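Local coordinates for delta-aminolevulinic acid dehydratase (Toxoplasma gondii ME49, PDB 3OBK) that catalyses the condensation of two molecules of 5-aminolevulinic acid to porphobilinogen, an early step of tetrapyrrole biosynthesis, and assembles into an octamer, at the interface of chains A and B. Coordinates in Å, arbitrary orientation; residue numbers count along the deposited sequence, not the author numbering. Chains: chain A/B, Delta-aminolevulinic acid dehydratase.

Contact 1: the interface of chains A and B. Residues chain A 22-24, 27; chain B 158, 187, 251-252.
The 3-10 helix 23-27 of the N-terminal arm, with A:Arg22 just ahead of it, docks on chain B where A:Arg24, A:Pro23 and A:Arg27 meet B:Asn158, B:Asp187 and B:Glu252. The backbone N of A:Arg24 donates at 3.2 Å to B:Asp187 OD2, which accepts on its syn lone pair, the side of the other oxygen. The short aspartate keeps its carboxylate close to a backbone that B:Asn158 holds, presenting OD2 to the arm and to water 1. A:Arg24 bends at chi3 (62°), which turns its guanidinium back to B:Asn158, where NH2 donates in plane to the amide oxygen OD1 at 3.0 Å. B:Asn158 OD1 also accepts from B:Asp187 N at 2.8 Å, while B:Asn158 ND2 donates to B:Asp187 O. An amide, with donor and acceptor side by side, can grip a backbone and still receive an arginine; the paired bonds fix its rotation.

A further anchor is a salt bridge, A:Arg27 NH2 to B:Glu252 OE2 at 2.8 Å, nearly straight (173° at H) and on the anti lone pair. A:Pro23, rigid and compact, lies between the two acids, its CA over the rim of the B:Arg251 guanidinium. Water 1 links A:Arg22 NH1 to B:Asp187 OD2, and water 2 links A:Arg22 O to B:Arg251 NH1. The arm of chain A thus reaches the TIM barrel of chain B, docking on the first residue of helix 158-175, the second turn of helix 247-258 and the loop before helix 189-199.

Contact 2: the interface of chains A and B. Residues chain A 159-160, 163; chain B 7, 15.
Apolar contact carries much of this patch, where B:Leu7 and B:Val15 of the N-terminal arm of chain B lie against A:His163, A:Leu160 and A:Asp159 on helix 158-175 of chain A. B:Leu7 reaches the histidine with one methyl branch. B:Leu7 CD1 comes over one face of the imidazole, displaced beyond its CG-ND1 bond, and lies 3.4 Å from A:His163 ND1 and also 3.4 Å from A:His163 CB. The histidine presents this region because its CG points away from the backbone N (chi1 -168°), carrying the ring out from the helix. On the leucine, chi1 of -68° sets CG beside its own backbone N, and chi2 of 169° directs CD1 toward the histidine. A branched aliphatic chain suits this place, since a methyl can fit against both a CH2 group and a flat ring without needing a polar partner.

Looser van der Waals contacts extend the patch toward the beginning of the helix. B:Val15 turns CG2 toward A:Leu160 CD1, 4.3 Å away, so two aliphatic branches face each other at the margin. The other methyl, B:Val15 CG1, lies 4.0 Å from the backbone oxygen A:Asp159 O. Valine is compact and branched at CB, and can therefore offer methyls to two neighbouring helix residues from one short side chain.

Polar groups border the apolar pair. The carbonyl oxygen B:Val15 O makes a loose van der Waals contact, 3.9 Å, with the methylene A:Asp159 CB; the carboxylate oxygen OD2 is near it too, but the two oxygens are not bonded. The aspartate stands in the first turn of its helix, where an acid would probably be favoured by the helix dipole.

By laying arm residues from two short segments, including strand 15-16, on a neighbouring helix, the patch helps to hold the N-terminal arm of one subunit against the body of the other.

Contact 1: the interface of chains A and B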
loop_
_atom_site.group_PDB
_atom_site.type_symbol
_atom_site.label_atom_id
_atom_site.label_comp_id
_atom_site.label_asym_id
_atom_site.label_seq_id
_atom_site.Cartn_x
_atom_site.Cartn_y
_atom_site.Cartn_z
ATOM N N ARG A 22 -24.587 -1.572 -13.605
ATOM C CA ARG A 22 -25.712 -2.323 -13.038
ATOM C C ARG A 22 -25.204 -3.711 -12.616
ATOM O O ARG A 22 -25.096 -4.607 -13.454
ATOM C CB ARG A 22 -26.819 -2.508 -14.091
ATOM C CG ARG A 22 -27.609 -1.263 -14.470
ATOM C CD ARG A 22 -28.738 -1.585 -15.451
ATOM N NE ARG A 22 -29.470 -0.383 -15.882
ATOM C CZ ARG A 22 -30.603 0.076 -15.350
ATOM N NH1 ARG A 22 -31.190 -0.543 -14.332
ATOM N NH2 ARG A 22 -31.159 1.188 -15.831
ATOM N N PRO A 23 -24.816 -3.873 -11.335
ATOM C CA PRO A 23 -24.274 -5.152 -10.819
ATOM C C PRO A 23 -25.208 -6.346 -10.982
ATOM O O PRO A 23 -24.739 -7.484 -11.072
ATOM C CB PRO A 23 -24.034 -4.862 -9.333
ATOM C CG PRO A 23 -23.678 -3.406 -9.330
ATOM C CD PRO A 23 -24.511 -2.757 -10.420
ATOM N N ARG A 24 -26.512 -6.077 -11.020
ATOM C CA ARG A 24 -27.505 -7.138 -11.231
ATOM C C ARG A 24 -27.335 -7.897 -12.547
ATOM O O ARG A 24 -27.754 -9.045 -12.636
ATOM C CB ARG A 24 -28.931 -6.583 -11.158
ATOM C CG ARG A 24 -29.394 -6.267 -9.734
ATOM C CD ARG A 24 -30.888 -5.883 -9.701
ATOM N NE ARG A 24 -31.736 -6.985 -10.165
ATOM C CZ ARG A 24 -33.000 -6.880 -10.581
ATOM N NH1 ARG A 24 -33.647 -7.965 -10.991
ATOM N NH2 ARG A 24 -33.640 -5.720 -10.583
ATOM N N ARG A 27 -25.716 -11.030 -12.223
ATOM C CA ARG A 27 -26.520 -11.994 -11.457
ATOM C C ARG A 27 -27.705 -12.597 -12.252
ATOM O O ARG A 27 -28.385 -13.471 -11.756
ATOM C CB ARG A 27 -27.051 -11.337 -10.166
ATOM C CG ARG A 27 -26.019 -10.610 -9.347
ATOM C CD ARG A 27 -26.536 -10.103 -7.960
ATOM N NE ARG A 27 -25.485 -9.237 -7.441
ATOM C CZ ARG A 27 -25.568 -7.932 -7.190
ATOM N NH1 ARG A 27 -26.710 -7.282 -7.239
ATOM N NH2 ARG A 27 -24.472 -7.283 -6.823
ATOM N N ASN B 158 -36.024 -3.632 -12.400
ATOM C CA ASN B 158 -35.222 -2.759 -11.553
ATOM C C ASN B 158 -35.751 -1.328 -11.410
ATOM O O ASN B 158 -35.890 -0.805 -10.292
ATOM C CB ASN B 158 -33.775 -2.695 -12.062
ATOM C CG ASN B 158 -32.825 -2.253 -10.995
ATOM O OD1 ASN B 158 -32.386 -3.066 -10.206
ATOM N ND2 ASN B 158 -32.516 -0.961 -10.942
ATOM N N ASP B 187 -30.568 -1.930 -8.397
ATOM C CA ASP B 187 -29.434 -1.102 -8.749
ATOM C C ASP B 187 -29.899 0.350 -8.716
ATOM O O ASP B 187 -30.988 0.688 -9.241
ATOM C CB ASP B 187 -28.856 -1.448 -10.132
ATOM C CG ASP B 187 -28.194 -2.834 -10.188
ATOM O OD1 ASP B 187 -27.700 -3.352 -9.146
ATOM O OD2 ASP B 187 -28.146 -3.399 -11.311
ATOM N N ARG B 251 -17.633 -3.288 -5.078
ATOM C CA ARG B 251 -18.356 -2.649 -6.168
ATOM C C ARG B 251 -19.676 -2.046 -5.669
ATOM O O ARG B 251 -20.082 -0.951 -6.073
ATOM C CB ARG B 251 -18.650 -3.710 -7.239
ATOM C CG ARG B 251 -18.784 -3.208 -8.605
ATOM C CD ARG B 251 -19.328 -4.289 -9.595
ATOM N NE ARG B 251 -19.846 -3.594 -10.775
ATOM C CZ ARG B 251 -20.465 -4.159 -11.801
ATOM N NH1 ARG B 251 -20.669 -5.477 -11.856
ATOM N NH2 ARG B 251 -20.870 -3.382 -12.805
ATOM N N GLU B 252 -20.361 -2.777 -4.808
ATOM C CA GLU B 252 -21.627 -2.312 -4.298
ATOM C C GLU B 252 -21.391 -1.206 -3.289
ATOM O O GLU B 252 -22.104 -0.185 -3.280
ATOM C CB GLU B 252 -22.385 -3.467 -3.661
ATOM C CG GLU B 252 -22.954 -4.438 -4.644
ATOM C CD GLU B 252 -24.208 -3.892 -5.306
ATOM O OE1 GLU B 252 -24.646 -2.764 -4.965
ATOM O OE2 GLU B 252 -24.764 -4.584 -6.181
HETATM O O HOH W 1 -30.194 -2.899 -12.991
HETATM O O HOH W 2 -22.574 -5.918 -13.559
#

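Contact 2: the interface of chains A and B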
loop_
_atom_site.group_PDB
_atom_site.type_symbol
_atom_site.label_atom_id
_atom_site.label_comp_id
_atom_site.label_asym_id
_atom_site.label_seq_id
_atom_site.Cartn_x
_atom_site.Cartn_y
_atom_site.Cartn_z
ATOM N N ASP A 159 6.871 -22.975 29.568
ATOM C CA ASP A 159 8.007 -23.663 29.002
ATOM C C ASP A 159 8.032 -25.147 29.343
ATOM O O ASP A 159 8.446 -25.981 28.542
ATOM C CB ASP A 159 9.286 -23.000 29.507
ATOM C CG ASP A 159 9.403 -21.546 29.066
ATOM O OD1 ASP A 159 8.570 -21.060 28.261
ATOM O OD2 ASP A 159 10.354 -20.901 29.542
ATOM N N LEU A 160 7.580 -25.473 30.538
ATOM C CA LEU A 160 7.529 -26.845 30.969
ATOM C C LEU A 160 6.438 -27.523 30.139
ATOM O O LEU A 160 6.573 -28.688 29.735
ATOM C CB LEU A 160 7.272 -26.915 32.478
ATOM C CG LEU A 160 7.168 -28.328 33.063
ATOM C CD1 LEU A 160 8.458 -29.136 32.767
ATOM C CD2 LEU A 160 6.814 -28.290 34.569
ATOM N N HIS A 163 7.827 -28.468 26.741
ATOM C CA HIS A 163 8.608 -29.708 26.821
ATOM C C HIS A 163 7.701 -30.944 26.677
ATOM O O HIS A 163 8.021 -31.854 25.902
ATOM C CB HIS A 163 9.388 -29.745 28.130
ATOM C CG HIS A 163 10.434 -30.823 28.206
ATOM N ND1 HIS A 163 11.046 -31.372 27.090
ATOM C CD2 HIS A 163 11.016 -31.410 29.282
ATOM C CE1 HIS A 163 11.945 -32.263 27.478
ATOM N NE2 HIS A 163 11.956 -32.293 28.801
ATOM N N LEU B 7 15.328 -26.424 24.384
ATOM C CA LEU B 7 15.168 -26.015 25.778
ATOM C C LEU B 7 16.500 -25.852 26.519
ATOM O O LEU B 7 17.411 -26.654 26.385
ATOM C CB LEU B 7 14.270 -26.986 26.545
ATOM C CG LEU B 7 12.803 -26.985 26.105
ATOM C CD1 LEU B 7 12.085 -28.166 26.734
ATOM C CD2 LEU B 7 12.151 -25.678 26.495
ATOM N N VAL B 15 13.445 -25.395 33.699
ATOM C CA VAL B 15 13.339 -25.482 32.260
ATOM C C VAL B 15 12.996 -24.117 31.703
ATOM O O VAL B 15 12.081 -23.466 32.182
ATOM C CB VAL B 15 12.243 -26.492 31.857
ATOM C CG1 VAL B 15 12.031 -26.493 30.344
ATOM C CG2 VAL B 15 12.604 -27.921 32.395
#

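Contacts 1 and 2 lie about 58 Å apart, measured between the centres of their C-alpha atoms, at opposite ends of the dimer: the arm of chain A docks on chain B in contact 1, that of chain B on chain A in contact 2. Both use helix 158-175 of the receiving subunit: its first residue in contact 1, its first turns in contact 2. Through the two-fold twins, both stretches of one arm meet the start of the same helix, one by a polar and one by a largely van der Waals patch. This reciprocal embrace would stabilise the dimer from which the octamer is probably built.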